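Local coordinates for protein putative decarboxylase involved in desferrioxamine biosynthesis (Erwinia amylovora, PDB 5O5C) that binds pyridoxal 5'-phosphate and probably decarboxylates lysine as a group II decarboxylase in the desferrioxamine pathway, at residues 183-188 with 260-265; 193-196 with 200-203. One frame throughout, in Å; residues are numbered along the deposited sequence.

Contact 1: residues 183-188 with 260-265; sequences DSWCAA and GLIPVA
The indole of W185 reaches from its helix to the strand and meets I262, P263 and V264. The line from the centroid of the W185 five-membered ring to V264 CG2 is 3.8 Å long and leans only 12° from the ring normal. This is a CH-pi contact made almost straight over the pyrrole part. CG1, the other methyl of V264, packs at the root of the tryptophan side chain, 3.9 Å from W185 CB. The six-membered ring extends further, to the strand backbone and I262. CZ2 of W185 is 3.4 Å from I262 CG2, and CH2 of W185 is 3.4 Å from the carbonyl O of P263. Both of these approaches are oblique to the ring. CB of W185 already points at the strand, and with CG anti to N (chi1 178°) the indole extends on to it. No hydrogen bond joins the two segments. Helix 170-189 packs here against the start of strand 262-269. The axes of 183-188 and 262-265 come within 9.4 Å, and their N-to-C directions differ by 128°. W207 of the adjacent strand 207-212 meets W185 edge-to-face, and the ring of H189 stacks on that of W185. Helix 246-258 packs on P263.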
loop_
_atom_site.group_PDB
_atom_site.type_symbol
_atom_site.label_atom_id
_atom_site.label_comp_id
_atom_site.label_asym_id
_atom_site.label_seq_id
_atom_site.Cartn_x
_atom_site.Cartn_y
_atom_site.Cartn_z
ATOM N N ASP B 183 3.341 17.669 12.926
ATOM C CA ASP B 183 4.751 17.784 13.331
ATOM C C ASP B 183 5.440 19.072 12.979
ATOM O O ASP B 183 6.155 19.610 13.807
ATOM C CB ASP B 183 5.612 16.611 12.883
ATOM C CG ASP B 183 5.238 15.315 13.574
ATOM O OD1 ASP B 183 4.207 15.247 14.247
ATOM O OD2 ASP B 183 5.978 14.357 13.410
ATOM N N SER B 184 5.216 19.618 11.796
ATOM C CA SER B 184 5.824 20.947 11.481
ATOM C C SER B 184 5.361 22.089 12.393
ATOM O O SER B 184 6.143 23.026 12.696
ATOM C CB SER B 184 5.533 21.355 10.076
ATOM O OG SER B 184 4.153 21.688 9.992
ATOM N N TRP B 185 4.093 22.042 12.800
ATOM C CA TRP B 185 3.542 23.040 13.698
ATOM C C TRP B 185 4.240 22.919 15.038
ATOM O O TRP B 185 4.703 23.919 15.588
ATOM C CB TRP B 185 2.038 22.875 13.909
ATOM C CG TRP B 185 1.503 23.886 14.885
ATOM C CD1 TRP B 185 1.494 23.791 16.245
ATOM C CD2 TRP B 185 0.918 25.154 14.569
ATOM N NE1 TRP B 185 0.929 24.909 16.798
ATOM C CE2 TRP B 185 0.578 25.772 15.798
ATOM C CE3 TRP B 185 0.650 25.830 13.372
ATOM C CZ2 TRP B 185 -0.016 27.036 15.864
ATOM C CZ3 TRP B 185 0.059 27.087 13.431
ATOM C CH2 TRP B 185 -0.278 27.680 14.680
ATOM N N CYS B 186 4.312 21.699 15.566
ATOM C CA CYS B 186 5.029 21.480 16.816
ATOM C C CYS B 186 6.482 21.978 16.801
ATOM O O CYS B 186 6.945 22.485 17.823
ATOM C CB CYS B 186 5.019 20.022 17.237
ATOM S SG CYS B 186 5.649 19.846 18.923
ATOM N N ALA B 187 7.192 21.837 15.679
ATOM C CA ALA B 187 8.619 22.301 15.577
ATOM C C ALA B 187 8.839 23.829 15.496
ATOM O O ALA B 187 9.936 24.359 15.802
ATOM C CB ALA B 187 9.296 21.633 14.396
ATOM N N ALA B 188 7.826 24.543 15.039
ATOM C CA ALA B 188 7.946 25.959 14.862
ATOM C C ALA B 188 7.474 26.641 16.137
ATOM O O ALA B 188 7.953 27.717 16.443
ATOM C CB ALA B 188 7.180 26.414 13.611
ATOM N N GLY B 260 -9.897 29.630 22.917
ATOM C CA GLY B 260 -8.501 29.318 23.280
ATOM C C GLY B 260 -7.839 28.206 22.469
ATOM O O GLY B 260 -6.723 27.770 22.796
ATOM N N LEU B 261 -8.536 27.727 21.440
ATOM C CA LEU B 261 -8.073 26.640 20.590
ATOM C C LEU B 261 -7.165 27.228 19.496
ATOM O O LEU B 261 -7.188 28.450 19.195
ATOM C CB LEU B 261 -9.264 25.907 19.977
ATOM C CG LEU B 261 -10.377 25.376 20.876
ATOM C CD1 LEU B 261 -11.534 24.967 20.006
ATOM C CD2 LEU B 261 -9.902 24.205 21.736
ATOM N N ILE B 262 -6.363 26.351 18.902
ATOM C CA ILE B 262 -5.234 26.762 18.089
ATOM C C ILE B 262 -5.454 26.241 16.656
ATOM O O ILE B 262 -5.480 25.040 16.451
ATOM C CB ILE B 262 -3.906 26.239 18.692
ATOM C CG1 ILE B 262 -3.671 26.830 20.093
ATOM C CG2 ILE B 262 -2.744 26.590 17.790
ATOM C CD1 ILE B 262 -2.407 26.343 20.791
ATOM N N PRO B 263 -5.620 27.138 15.674
ATOM C CA PRO B 263 -5.797 26.659 14.314
ATOM C C PRO B 263 -4.449 26.310 13.731
ATOM O O PRO B 263 -3.503 27.106 13.795
ATOM C CB PRO B 263 -6.445 27.845 13.583
ATOM C CG PRO B 263 -6.252 29.028 14.482
ATOM C CD PRO B 263 -5.600 28.602 15.740
ATOM N N VAL B 264 -4.376 25.114 13.172
ATOM C CA VAL B 264 -3.106 24.515 12.743
ATOM C C VAL B 264 -3.090 24.226 11.227
ATOM O O VAL B 264 -2.035 24.333 10.564
ATOM C CB VAL B 264 -2.867 23.255 13.647
ATOM C CG1 VAL B 264 -1.786 22.342 13.136
ATOM C CG2 VAL B 264 -2.535 23.694 15.055
ATOM N N ALA B 265 -4.240 23.842 10.674
ATOM C CA ALA B 265 -4.324 23.468 9.285
ATOM C C ALA B 265 -5.718 23.483 8.672
ATOM O O ALA B 265 -6.779 23.228 9.337
ATOM C CB ALA B 265 -3.685 22.098 9.105
#

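Contact 2: residues 193-196 with 200-203; sequences HLIK and LPHD
H193 meets P201 through the face of its imidazole. The imidazole swings out opposite the backbone N (chi1 178°), which brings it to the proline. CB of P201 lies 3.9 Å from the centroid of the H193 ring, 22° off the ring normal. It stands over the face but is displaced toward the rim, on the side of NE2. The nearest pair is H193 NE2 and P201 CB at 3.7 Å. This is a CH-pi contact, and no hydrogen bond accompanies it. CE1 of H193 also comes within 3.8 Å of P201 N, so the ring also borders the L200-P201 peptide bond.

I195 opens the short helix 195-198, right after the N-cap L194, and is buried. Its CG1 branch is extended (chi2 173°) and does the touching. CD1 of I195 is 4.1 Å from L200 CD2, a methyl-to-methyl contact. CB of L200 points away from 193-196, but its CD2 branch turns back to I195. CG1 of I195 is 4.2 Å from P201 CD. The isoleucine therefore packs on both L200 and P201. K196 NZ bonds to the carbonyl O of T353, and the K196 backbone hydrogen-bonds to the second subunit.

L200 packs on L200 of the second subunit, and I195 on A224 of that subunit. The arrangement is a compact helical turn in the connection from helix 170-189 to strand 207-212. It belongs to the large PLP-binding domain of a fold type I enzyme and lies at the dimer interface.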
loop_
_atom_site.group_PDB
_atom_site.type_symbol
_atom_site.label_atom_id
_atom_site.label_comp_id
_atom_site.label_asym_id
_atom_site.label_seq_id
_atom_site.Cartn_x
_atom_site.Cartn_y
_atom_site.Cartn_z
ATOM N N HIS B 193 11.242 20.722 20.292
ATOM C CA HIS B 193 10.392 19.663 20.868
ATOM C C HIS B 193 9.829 18.914 19.666
ATOM O O HIS B 193 8.802 19.336 19.110
ATOM C CB HIS B 193 9.225 20.245 21.672
ATOM C CG HIS B 193 8.308 19.206 22.244
ATOM N ND1 HIS B 193 7.680 18.250 21.467
ATOM C CD2 HIS B 193 7.910 18.974 23.519
ATOM C CE1 HIS B 193 6.966 17.456 22.241
ATOM N NE2 HIS B 193 7.084 17.876 23.490
ATOM N N LEU B 194 10.488 17.820 19.272
ATOM C CA LEU B 194 10.074 17.060 18.088
ATOM C C LEU B 194 9.176 15.877 18.421
ATOM O O LEU B 194 9.607 14.920 19.112
ATOM C CB LEU B 194 11.283 16.559 17.306
ATOM C CG LEU B 194 12.129 17.580 16.547
ATOM C CD1 LEU B 194 13.237 16.849 15.801
ATOM C CD2 LEU B 194 11.280 18.401 15.581
ATOM N N ILE B 195 7.963 15.905 17.874
ATOM C CA ILE B 195 6.948 14.901 18.174
ATOM C C ILE B 195 7.495 13.481 17.991
ATOM O O ILE B 195 7.254 12.620 18.845
ATOM C CB ILE B 195 5.617 15.139 17.421
ATOM C CG1 ILE B 195 4.924 16.384 17.976
ATOM C CG2 ILE B 195 4.693 13.929 17.560
ATOM C CD1 ILE B 195 3.698 16.837 17.234
ATOM N N LYS B 196 8.262 13.290 16.917
ATOM C CA LYS B 196 8.906 12.018 16.552
ATOM C C LYS B 196 9.577 11.295 17.700
ATOM O O LYS B 196 9.501 10.091 17.821
ATOM C CB LYS B 196 10.032 12.278 15.563
ATOM C CG LYS B 196 9.699 12.053 14.117
ATOM C CD LYS B 196 10.888 12.488 13.277
ATOM C CE LYS B 196 12.021 11.508 13.320
ATOM N NZ LYS B 196 13.027 11.966 12.347
ATOM N N LEU B 200 3.596 14.001 21.923
ATOM C CA LEU B 200 2.805 15.196 21.751
ATOM C C LEU B 200 3.005 16.145 22.902
ATOM O O LEU B 200 2.982 15.710 24.063
ATOM C CB LEU B 200 1.320 14.868 21.694
ATOM C CG LEU B 200 0.566 14.182 20.559
ATOM C CD1 LEU B 200 -0.855 14.086 21.019
ATOM C CD2 LEU B 200 0.653 14.896 19.210
ATOM N N PRO B 201 3.170 17.454 22.593
ATOM C CA PRO B 201 3.385 18.414 23.648
ATOM C C PRO B 201 2.080 18.737 24.369
ATOM O O PRO B 201 0.950 18.395 23.902
ATOM C CB PRO B 201 3.898 19.638 22.890
ATOM C CG PRO B 201 3.109 19.601 21.631
ATOM C CD PRO B 201 3.028 18.127 21.295
ATOM N N HIS B 202 2.242 19.417 25.495
ATOM C CA HIS B 202 1.145 19.654 26.414
ATOM C C HIS B 202 -0.074 20.214 25.706
ATOM O O HIS B 202 -1.181 19.711 25.917
ATOM C CB HIS B 202 1.614 20.532 27.596
ATOM C CG HIS B 202 2.316 19.754 28.684
ATOM N ND1 HIS B 202 2.361 20.174 30.001
ATOM C CD2 HIS B 202 2.967 18.566 28.652
ATOM C CE1 HIS B 202 3.030 19.292 30.723
ATOM N NE2 HIS B 202 3.403 18.305 29.929
ATOM N N ASP B 203 0.126 21.200 24.824
ATOM C CA ASP B 203 -0.990 21.891 24.212
ATOM C C ASP B 203 -1.570 21.289 22.895
ATOM O O ASP B 203 -2.357 21.960 22.257
ATOM C CB ASP B 203 -0.661 23.396 24.046
ATOM C CG ASP B 203 0.335 23.672 22.940
ATOM O OD1 ASP B 203 1.182 22.789 22.656
ATOM O OD2 ASP B 203 0.288 24.785 22.365
#

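How the contacts relate
Both contacts are partly buried and lie away from the annotated cofactor sites. Contact 2 is nested in the chain between the two segments of contact 1. Contact 1 joins a helix to a strand of the central sheet across 71 intervening residues, and its strand residues P263 and V264 are buried. Contact 2 is local and ties a short helix to the loop after it. It lies at the dimer interface, whereas no residue of another chain touches the segments of contact 1. Neither contact has a hydrogen bond across it. They touch directly: C186 CB is 3.4 Å from I195 CD1, and I262 CD1 is 3.5 Å from D203 OD2. W207 packs beside both.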